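Local coordinates for NDP-rhamnosyltransferase (Saccharopolyspora spinosa, PDB 3TSA), which is a glycosyltransferase of the GT-B fold, in which two Rossmann-like domains face each other across a cleft, at residues M228-T233 with Q314-Q318; P10-M16 with E39-A44; P308-P313 with A330-P335; R219-M225 with T286-C292. All coordinates share one frame. Numbering follows the deposited sequence.

Contact 1. Residues M228-T233 with Q314-Q318; sequences MVLNAT and QYFDQ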
# COMPACT_ATOMS: atom_id res chain seq x y z
N MET A 228 -13.81 14.20 7.09
CA MET A 228 -13.61 15.00 8.34
C MET A 228 -14.24 16.37 8.18
O MET A 228 -14.87 16.83 9.10
CB MET A 228 -12.15 15.18 8.79
CG MET A 228 -11.38 13.99 9.31
SD MET A 228 -11.91 13.12 10.80
CE MET A 228 -11.86 14.48 12.02
N VAL A 229 -14.01 17.00 7.03
CA VAL A 229 -14.57 18.32 6.75
C VAL A 229 -16.10 18.29 6.82
O VAL A 229 -16.63 19.05 7.57
CB VAL A 229 -14.07 18.90 5.42
CG1 VAL A 229 -14.76 20.28 5.16
CG2 VAL A 229 -12.54 19.12 5.48
N LEU A 230 -16.77 17.38 6.12
CA LEU A 230 -18.25 17.33 6.11
C LEU A 230 -18.87 16.90 7.43
O LEU A 230 -19.98 17.33 7.76
CB LEU A 230 -18.80 16.48 4.93
CG LEU A 230 -18.40 16.97 3.54
CD1 LEU A 230 -18.84 15.91 2.52
CD2 LEU A 230 -19.09 18.36 3.33
N ASN A 231 -18.16 16.01 8.15
CA ASN A 231 -18.54 15.72 9.55
C ASN A 231 -18.58 17.00 10.36
O ASN A 231 -19.42 17.18 11.24
CB ASN A 231 -17.60 14.68 10.19
CG ASN A 231 -17.94 13.26 9.72
OD1 ASN A 231 -18.91 13.09 9.00
ND2 ASN A 231 -17.11 12.26 10.10
N ALA A 232 -17.64 17.89 10.09
CA ALA A 232 -17.54 19.11 10.88
C ALA A 232 -18.57 20.17 10.43
O ALA A 232 -19.20 20.83 11.25
CB ALA A 232 -16.08 19.67 10.84
N THR A 233 -18.68 20.35 9.11
CA THR A 233 -19.43 21.44 8.51
C THR A 233 -20.95 21.16 8.35
O THR A 233 -21.74 22.10 8.28
CB THR A 233 -18.90 21.79 7.10
OG1 THR A 233 -19.02 20.65 6.22
CG2 THR A 233 -17.42 22.32 7.14
N GLN A 314 -12.45 26.00 5.71
CA GLN A 314 -13.31 25.76 6.89
C GLN A 314 -12.54 25.86 8.20
O GLN A 314 -13.03 26.46 9.18
CB GLN A 314 -14.00 24.38 6.77
CG GLN A 314 -14.77 24.17 5.47
CD GLN A 314 -15.93 25.18 5.29
OE1 GLN A 314 -16.15 25.65 4.17
NE2 GLN A 314 -16.62 25.51 6.38
N TYR A 315 -11.36 25.24 8.26
CA TYR A 315 -10.71 25.13 9.54
C TYR A 315 -9.21 24.88 9.36
O TYR A 315 -8.72 24.69 8.23
CB TYR A 315 -11.37 24.05 10.41
CG TYR A 315 -11.43 22.61 9.85
CD1 TYR A 315 -10.44 22.04 8.98
CD2 TYR A 315 -12.47 21.79 10.29
CE1 TYR A 315 -10.56 20.70 8.56
CE2 TYR A 315 -12.55 20.50 9.93
CZ TYR A 315 -11.63 19.96 9.06
OH TYR A 315 -11.77 18.64 8.72
N PHE A 316 -8.49 24.87 10.49
CA PHE A 316 -7.03 24.59 10.53
C PHE A 316 -6.21 25.37 9.51
O PHE A 316 -6.21 26.60 9.56
CB PHE A 316 -6.79 23.09 10.58
CG PHE A 316 -7.34 22.48 11.84
CD1 PHE A 316 -6.80 22.84 13.10
CD2 PHE A 316 -8.51 21.70 11.80
CE1 PHE A 316 -7.37 22.35 14.33
CE2 PHE A 316 -9.11 21.22 13.03
CZ PHE A 316 -8.51 21.54 14.29
N ASP A 317 -5.53 24.66 8.60
CA ASP A 317 -4.59 25.27 7.65
C ASP A 317 -5.28 25.70 6.39
O ASP A 317 -4.62 26.30 5.50
CB ASP A 317 -3.52 24.19 7.26
CG ASP A 317 -4.14 22.93 6.73
OD1 ASP A 317 -5.13 22.44 7.29
OD2 ASP A 317 -3.59 22.37 5.76
N GLN A 318 -6.61 25.54 6.32
CA GLN A 318 -7.30 25.72 5.01
C GLN A 318 -7.37 27.16 4.52
O GLN A 318 -7.29 27.40 3.30
CB GLN A 318 -8.72 25.10 4.99
CG GLN A 318 -8.61 23.56 5.18
CD GLN A 318 -9.92 22.93 5.44
OE1 GLN A 318 -10.89 23.62 5.76
NE2 GLN A 318 -9.96 21.58 5.31
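In the C-terminal Rossmann-like domain of this GT-B protein, helix 227-233 rests on the loop that leads from strand 309-311 into helix 318-327. Residues Y315 to Q318 form a type II' β turn, with F316 at the position of positive phi. Y315, with chi1 in the p well, directs its ring at the helix. A232 CB lies 3.7 Å from Y315 CE2 at the ring edge, where a small methyl lets the helix approach closely. V229, a branched residue in the t rotamer, touches three residues: CG2 is 3.8 Å from Y315 CZ and 3.6 Å from Q318 NE2, while CG1 is 3.9 Å from Q314 CG. M228 curls through three successive m torsions, its CB 3.5 Å from Y315 OH and its far end reaching Y11. The loop is also held by its own hydrogen bonds. Q318 is long enough, with chi1 m and chi2 t, to fold back over the turn, and its OE1 accepts from Q314 N at 2.8 Å and Y315 N at 3.0 Å.

Contact 2. Residues P10-M16 with E39-A44; sequences PYPTHLM and ELQATA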
# COMPACT_ATOMS: atom_id res chain seq x y z
N PRO A 10 -4.71 11.42 14.88
CA PRO A 10 -5.78 10.53 14.43
C PRO A 10 -6.67 11.17 13.39
O PRO A 10 -7.87 11.16 13.55
CB PRO A 10 -6.58 10.26 15.69
CG PRO A 10 -6.33 11.46 16.57
CD PRO A 10 -4.99 12.02 16.20
N TYR A 11 -6.11 11.73 12.32
CA TYR A 11 -6.89 12.16 11.19
C TYR A 11 -6.39 11.47 9.93
O TYR A 11 -5.18 11.61 9.57
CB TYR A 11 -6.83 13.66 11.00
CG TYR A 11 -7.26 14.38 12.23
CD1 TYR A 11 -8.59 14.41 12.64
CD2 TYR A 11 -6.32 15.02 13.00
CE1 TYR A 11 -8.96 15.12 13.80
CE2 TYR A 11 -6.66 15.70 14.13
CZ TYR A 11 -7.95 15.75 14.53
OH TYR A 11 -8.18 16.46 15.68
N PRO A 12 -7.31 10.81 9.21
CA PRO A 12 -6.92 10.09 8.00
C PRO A 12 -6.10 10.88 7.02
O PRO A 12 -5.13 10.30 6.50
CB PRO A 12 -8.27 9.68 7.38
CG PRO A 12 -9.10 9.44 8.57
CD PRO A 12 -8.76 10.71 9.43
N THR A 13 -6.44 12.16 6.75
CA THR A 13 -5.66 12.92 5.75
C THR A 13 -4.17 13.07 6.12
O THR A 13 -3.33 13.12 5.24
CB THR A 13 -6.20 14.32 5.44
OG1 THR A 13 -6.15 15.12 6.61
CG2 THR A 13 -7.63 14.29 4.93
N HIS A 14 -3.88 13.17 7.40
CA HIS A 14 -2.48 13.35 7.84
C HIS A 14 -1.70 12.04 7.65
O HIS A 14 -0.48 12.10 7.40
CB HIS A 14 -2.41 13.71 9.29
CG HIS A 14 -2.97 15.08 9.59
ND1 HIS A 14 -2.37 15.95 10.45
CD2 HIS A 14 -4.13 15.68 9.18
CE1 HIS A 14 -3.12 17.05 10.55
NE2 HIS A 14 -4.19 16.90 9.79
N LEU A 15 -2.38 10.90 7.85
CA LEU A 15 -1.73 9.59 7.60
C LEU A 15 -1.58 9.37 6.07
O LEU A 15 -0.50 8.97 5.57
CB LEU A 15 -2.49 8.41 8.25
CG LEU A 15 -1.92 7.05 7.86
CD1 LEU A 15 -0.43 6.92 8.15
CD2 LEU A 15 -2.67 5.96 8.71
N MET A 16 -2.64 9.70 5.32
CA MET A 16 -2.52 9.55 3.87
C MET A 16 -1.36 10.34 3.27
O MET A 16 -0.74 9.88 2.31
CB MET A 16 -3.85 9.93 3.18
CG MET A 16 -4.90 8.74 3.27
SD MET A 16 -6.50 9.42 2.90
CE MET A 16 -6.41 9.15 1.14
N GLU A 39 -9.52 5.34 15.00
CA GLU A 39 -9.86 6.30 13.91
C GLU A 39 -9.02 6.11 12.65
O GLU A 39 -9.45 6.47 11.55
CB GLU A 39 -9.65 7.76 14.37
CG GLU A 39 -10.64 8.29 15.38
CD GLU A 39 -10.28 7.94 16.82
OE1 GLU A 39 -9.17 7.46 17.10
OE2 GLU A 39 -11.16 8.14 17.71
N LEU A 40 -7.82 5.55 12.83
CA LEU A 40 -6.86 5.50 11.75
C LEU A 40 -6.69 4.10 11.20
O LEU A 40 -6.06 3.92 10.18
CB LEU A 40 -5.50 6.00 12.22
CG LEU A 40 -5.17 7.47 12.26
CD1 LEU A 40 -3.62 7.50 12.46
CD2 LEU A 40 -5.60 8.19 10.97
N GLN A 41 -7.29 3.13 11.87
CA GLN A 41 -6.97 1.73 11.51
C GLN A 41 -7.28 1.42 10.05
O GLN A 41 -6.47 0.80 9.34
CB GLN A 41 -7.72 0.73 12.37
CG GLN A 41 -7.18 -0.69 12.19
CD GLN A 41 -7.97 -1.70 12.95
OE1 GLN A 41 -9.20 -1.77 12.80
NE2 GLN A 41 -7.29 -2.51 13.78
N ALA A 42 -8.48 1.78 9.62
CA ALA A 42 -8.92 1.42 8.28
C ALA A 42 -8.15 2.21 7.19
O ALA A 42 -7.85 1.66 6.10
CB ALA A 42 -10.54 1.61 8.20
N THR A 43 -7.72 3.44 7.49
CA THR A 43 -6.90 4.22 6.56
C THR A 43 -5.51 3.49 6.37
O THR A 43 -4.99 3.33 5.21
CB THR A 43 -6.67 5.56 7.12
OG1 THR A 43 -7.98 6.16 7.27
CG2 THR A 43 -5.88 6.44 6.09
N ALA A 44 -4.97 3.06 7.50
CA ALA A 44 -3.64 2.38 7.53
C ALA A 44 -3.69 1.03 6.76
O ALA A 44 -2.97 0.76 5.80
CB ALA A 44 -3.15 2.17 9.01
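L40 is the principal bump of this interface. Although its CA-to-CB bond points sideways, its branched tip swings across to the other segment and enters a hollow lined largely by backbone: L40 CD2 lies 3.5 Å from Y11 C, 3.6 Å from P12 N and 4.1 Å from L15 CB. P10 lines the same hollow through its CA, 3.8 Å from L40 CG, and E39 CB covers the edge, 3.9 Å from P10 O. Both helices belong to the N-terminal Rossmann-like domain. Helix 12-16 follows strand 3-7, and helix 38-46 follows the neighbouring strand 31-36; the axes of segments 12-16 and 39-44 come within 9.6 Å, at a crossing angle of -37°. Y11 occupies the N-cap, and P12 suits the first turn because it needs no N-H there. One turn beyond L40, T43 makes a smaller bump that meets P12, L15 and M16: its OG1 lies 3.5 Å from P12 CB, and its CG2 is 3.8 Å from M16 CG. L15 answers from the other helix. Its CD2 lies 4.2 Å from T43 CG2 and 3.8 Å from A44 CB, where alanine is small enough to let the leucine settle close to the helix.

Contact 3. Residues P308-P313 with A330-P335; sequences PQLVLP and AGICLP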
# COMPACT_ATOMS: atom_id res chain seq x y z
N PRO A 308 -6.64 24.18 -11.52
CA PRO A 308 -6.95 25.23 -10.54
C PRO A 308 -8.09 24.84 -9.62
O PRO A 308 -8.87 23.94 -9.89
CB PRO A 308 -7.33 26.44 -11.37
CG PRO A 308 -7.73 25.93 -12.68
CD PRO A 308 -6.99 24.57 -12.89
N GLN A 309 -8.19 25.56 -8.49
CA GLN A 309 -9.14 25.23 -7.47
C GLN A 309 -9.91 26.44 -7.02
O GLN A 309 -9.41 27.56 -6.96
CB GLN A 309 -8.48 24.60 -6.21
CG GLN A 309 -7.66 23.35 -6.55
CD GLN A 309 -6.24 23.47 -6.11
OE1 GLN A 309 -5.31 23.43 -6.93
NE2 GLN A 309 -6.05 23.67 -4.83
N LEU A 310 -11.17 26.17 -6.71
CA LEU A 310 -12.02 27.16 -6.01
C LEU A 310 -12.13 26.59 -4.57
O LEU A 310 -12.65 25.51 -4.40
CB LEU A 310 -13.36 27.11 -6.67
CG LEU A 310 -14.22 28.38 -6.63
CD1 LEU A 310 -15.63 28.28 -7.21
CD2 LEU A 310 -14.10 29.24 -5.47
N VAL A 311 -11.67 27.36 -3.57
CA VAL A 311 -11.40 26.80 -2.26
C VAL A 311 -12.37 27.43 -1.27
O VAL A 311 -12.54 28.64 -1.27
CB VAL A 311 -9.96 27.08 -1.79
CG1 VAL A 311 -9.68 26.20 -0.55
CG2 VAL A 311 -8.92 26.66 -2.91
N LEU A 312 -13.07 26.58 -0.54
CA LEU A 312 -13.98 27.08 0.53
C LEU A 312 -13.41 26.64 1.84
O LEU A 312 -13.84 25.68 2.47
CB LEU A 312 -15.36 26.48 0.30
CG LEU A 312 -16.23 26.77 -0.96
CD1 LEU A 312 -15.63 26.34 -2.21
CD2 LEU A 312 -17.48 25.90 -0.75
N PRO A 313 -12.42 27.40 2.37
CA PRO A 313 -11.77 26.92 3.59
C PRO A 313 -12.71 26.92 4.82
O PRO A 313 -13.65 27.74 4.87
CB PRO A 313 -10.67 27.99 3.81
CG PRO A 313 -11.24 29.29 3.14
CD PRO A 313 -11.90 28.70 1.90
N ALA A 330 -3.68 30.69 -9.04
CA ALA A 330 -4.00 29.29 -9.40
C ALA A 330 -5.39 28.91 -8.92
O ALA A 330 -5.76 27.72 -8.96
CB ALA A 330 -2.92 28.26 -8.79
N GLY A 331 -6.12 29.89 -8.39
CA GLY A 331 -7.47 29.53 -7.88
C GLY A 331 -8.16 30.77 -7.35
O GLY A 331 -7.62 31.92 -7.44
N ILE A 332 -9.34 30.51 -6.81
CA ILE A 332 -10.12 31.59 -6.18
C ILE A 332 -10.44 31.10 -4.76
O ILE A 332 -10.76 29.93 -4.57
CB ILE A 332 -11.37 31.91 -7.02
CG1 ILE A 332 -10.99 32.69 -8.30
CG2 ILE A 332 -12.36 32.81 -6.19
CD1 ILE A 332 -12.14 32.88 -9.23
N CYS A 333 -10.33 32.00 -3.77
CA CYS A 333 -10.66 31.70 -2.41
C CYS A 333 -12.04 32.34 -2.05
O CYS A 333 -12.24 33.55 -2.34
CB CYS A 333 -9.52 32.29 -1.53
SG CYS A 333 -9.97 32.25 0.26
N LEU A 334 -13.01 31.59 -1.51
CA LEU A 334 -14.19 32.24 -0.85
C LEU A 334 -13.91 32.14 0.66
O LEU A 334 -14.06 31.07 1.26
CB LEU A 334 -15.52 31.55 -1.25
CG LEU A 334 -15.74 31.27 -2.75
CD1 LEU A 334 -17.07 30.57 -3.04
CD2 LEU A 334 -15.67 32.62 -3.49
N PRO A 335 -13.54 33.28 1.29
CA PRO A 335 -12.75 33.14 2.54
C PRO A 335 -13.56 32.98 3.79
O PRO A 335 -13.00 32.67 4.84
CB PRO A 335 -11.97 34.44 2.62
CG PRO A 335 -12.85 35.43 1.92
CD PRO A 335 -13.38 34.62 0.72
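Four main-chain hydrogen bonds join these parallel strands, whose axes run 4.7 Å apart and only 7° from parallel. In the alternating pattern of a parallel sheet, Q309 N donates to A330 O (3.3 Å), I332 N to Q309 O (3.0 Å), V311 N to I332 O (2.9 Å) and L334 N to V311 O (3.0 Å). A CA-H...O contact supplements them, from L310 CA to I332 O at 3.4 Å. Steric demand is sharpest at G331, fully extended beside Q309: a CB there would sit 2.2 Å from Q309 O, so a residue without a side chain fits. Apolar contacts fill in the rest. L310 CD2 lies 4.0 Å from I332 CG2 and 3.8 Å from L334 CG, and P313 CG meets C333 SG at 4.3 Å. Prolines P313 and P335 follow the paired strands, and Q340 NE2 donates to both P313 O and L334 O. The pair frames a β-α-β unit: its connecting helix 318-327 covers the face bearing Q309, V311 and C333, helices 343-354 and 358-371 cover that of L310 and I332, and strand 289-292 adjoins 309-311 on the side away from 331-333, the sheet's last strand within the chain.

Contact 4. Residues R219-M225 with T286-C292; sequences RRVCICM and TCELVIC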
# COMPACT_ATOMS: atom_id res chain seq x y z
N ARG A 219 -17.83 21.24 -19.59
CA ARG A 219 -16.72 21.82 -18.74
C ARG A 219 -16.77 21.04 -17.42
O ARG A 219 -17.71 21.23 -16.59
CB ARG A 219 -17.08 23.29 -18.46
CG ARG A 219 -17.52 24.05 -19.72
CD ARG A 219 -16.36 23.91 -20.84
NE ARG A 219 -15.11 24.59 -20.46
CZ ARG A 219 -14.92 25.91 -20.38
NH1 ARG A 219 -13.71 26.41 -20.07
NH2 ARG A 219 -15.91 26.75 -20.64
N ARG A 220 -15.81 20.13 -17.23
CA ARG A 220 -15.93 19.20 -16.12
C ARG A 220 -15.34 19.84 -14.85
O ARG A 220 -14.18 20.28 -14.83
CB ARG A 220 -15.20 17.90 -16.47
CG ARG A 220 -15.36 16.84 -15.42
CD ARG A 220 -14.92 15.43 -15.95
NE ARG A 220 -15.79 14.84 -16.95
CZ ARG A 220 -15.48 13.73 -17.62
NH1 ARG A 220 -14.33 13.14 -17.37
NH2 ARG A 220 -16.28 13.24 -18.55
N VAL A 221 -16.15 19.93 -13.79
CA VAL A 221 -15.78 20.53 -12.54
C VAL A 221 -15.92 19.43 -11.50
O VAL A 221 -17.00 18.84 -11.36
CB VAL A 221 -16.80 21.66 -12.23
CG1 VAL A 221 -16.65 22.22 -10.76
CG2 VAL A 221 -16.60 22.79 -13.25
N CYS A 222 -14.85 19.13 -10.74
CA CYS A 222 -14.98 18.15 -9.67
C CYS A 222 -15.22 18.86 -8.32
O CYS A 222 -14.43 19.75 -7.96
CB CYS A 222 -13.72 17.27 -9.59
SG CYS A 222 -13.64 16.11 -8.18
N ILE A 223 -16.16 18.36 -7.52
CA ILE A 223 -16.41 18.84 -6.17
C ILE A 223 -15.99 17.70 -5.28
O ILE A 223 -16.55 16.60 -5.38
CB ILE A 223 -17.92 19.20 -5.94
CG1 ILE A 223 -18.31 20.34 -6.86
CG2 ILE A 223 -18.16 19.47 -4.44
CD1 ILE A 223 -19.90 20.45 -6.91
N CYS A 224 -14.96 17.96 -4.45
CA CYS A 224 -14.35 16.91 -3.64
C CYS A 224 -14.14 17.46 -2.23
O CYS A 224 -13.39 18.48 -2.02
CB CYS A 224 -13.06 16.50 -4.29
SG CYS A 224 -12.35 15.09 -3.34
N MET A 225 -14.91 16.88 -1.31
CA MET A 225 -14.89 17.23 0.13
C MET A 225 -14.81 15.91 0.93
O MET A 225 -15.55 14.96 0.61
CB MET A 225 -16.12 18.08 0.51
CG MET A 225 -15.93 19.43 -0.10
SD MET A 225 -17.37 20.41 0.13
CE MET A 225 -17.06 21.71 -1.10
N THR A 286 -8.96 15.01 -16.35
CA THR A 286 -10.00 15.38 -17.28
C THR A 286 -10.87 16.52 -16.74
O THR A 286 -11.93 16.81 -17.34
CB THR A 286 -11.00 14.24 -17.53
OG1 THR A 286 -11.74 13.97 -16.34
CG2 THR A 286 -10.25 12.96 -17.95
N CYS A 287 -10.47 17.13 -15.64
CA CYS A 287 -11.33 18.22 -15.03
C CYS A 287 -10.69 19.56 -15.21
O CYS A 287 -9.41 19.66 -15.20
CB CYS A 287 -11.47 17.99 -13.55
SG CYS A 287 -12.44 16.49 -13.16
N GLU A 288 -11.51 20.64 -15.35
CA GLU A 288 -10.85 21.93 -15.56
C GLU A 288 -10.82 22.75 -14.24
O GLU A 288 -10.20 23.80 -14.21
CB GLU A 288 -11.67 22.76 -16.58
CG GLU A 288 -11.47 22.23 -18.01
CD GLU A 288 -12.26 23.08 -18.97
OE1 GLU A 288 -11.90 24.25 -19.14
OE2 GLU A 288 -13.29 22.63 -19.45
N LEU A 289 -11.47 22.25 -13.19
CA LEU A 289 -11.55 22.99 -11.92
C LEU A 289 -11.85 21.99 -10.81
O LEU A 289 -12.58 21.02 -11.10
CB LEU A 289 -12.64 24.08 -12.02
CG LEU A 289 -12.99 24.90 -10.77
CD1 LEU A 289 -11.82 25.77 -10.34
CD2 LEU A 289 -14.27 25.75 -10.97
N VAL A 290 -11.30 22.21 -9.58
CA VAL A 290 -11.65 21.40 -8.46
C VAL A 290 -12.29 22.34 -7.42
O VAL A 290 -11.69 23.40 -7.18
CB VAL A 290 -10.43 20.72 -7.78
CG1 VAL A 290 -10.92 19.91 -6.50
CG2 VAL A 290 -9.88 19.78 -8.79
N ILE A 291 -13.47 22.01 -6.91
CA ILE A 291 -14.00 22.88 -5.79
C ILE A 291 -13.79 21.99 -4.56
O ILE A 291 -14.26 20.84 -4.50
CB ILE A 291 -15.56 23.15 -5.94
CG1 ILE A 291 -15.85 24.02 -7.18
CG2 ILE A 291 -16.09 23.89 -4.69
CD1 ILE A 291 -17.29 24.03 -7.68
N CYS A 292 -13.11 22.54 -3.55
CA CYS A 292 -12.76 21.76 -2.38
C CYS A 292 -12.67 22.65 -1.15
O CYS A 292 -12.83 23.87 -1.25
CB CYS A 292 -11.44 21.04 -2.60
SG CYS A 292 -10.00 22.13 -2.96
O HOH W 1 -13.93 19.92 -19.39
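T286 opens the segment by accepting a hydrogen bond from R220 NH1 at its OG1 (2.9 Å), a hydroxyl also bonded to F283 O. C287 turns a compact, apolar SG to R220 CG (3.7 Å) and C222 CB (3.9 Å). E288 N donates to R220 O (2.7 Å), and its carboxylate forms a salt bridge with R219, E288 OE2 to R219 NE at 2.9 Å and E288 OE1 to R219 NH1 at 3.0 Å; R219 NH1 also donates to L354 O. A water links R220 N (2.9 Å) to E288 OE2 (2.8 Å). L289 N has no partner; L289 O accepts from C222 N (3.0 Å). V290 pairs with C222, whose O receives I291 N at 2.7 Å. Branched I291 reaches V221 CG1 with its CD1 (3.6 Å), and its O accepts C224 N (3.0 Å). C292 CA makes a CA-H...O contact with C224 O (3.4 Å). These central strands of the C-terminal Rossmann-like domain are flanked by 251-256 and 309-311; helix 296-304 packs on C224, V290 and C292, helices 236-246 and 343-354 on the opposite face with I223 and I291.

Contacts 3 and 4 are the buried ones, and they share a sheet: L310 N lies 2.9 Å from V290 O and L312 N 2.8 Å from C292 O, probable hydrogen bonds between neighbouring strands. Both rely on main-chain pairing, but contact 4 adds charged partners at one end, whereas contact 3 is closed by prolines. Contacts 1 and 2 are only partly buried and have no hydrogen bond across their segments, side-chain shape doing the work. Contact 1 joins elements that follow the strands of contacts 4 and 3. Contact 2 lies in the other domain, yet M228 CE meets Y11 CD1 at 3.3 Å, bringing contacts 1 and 2 together between the domains.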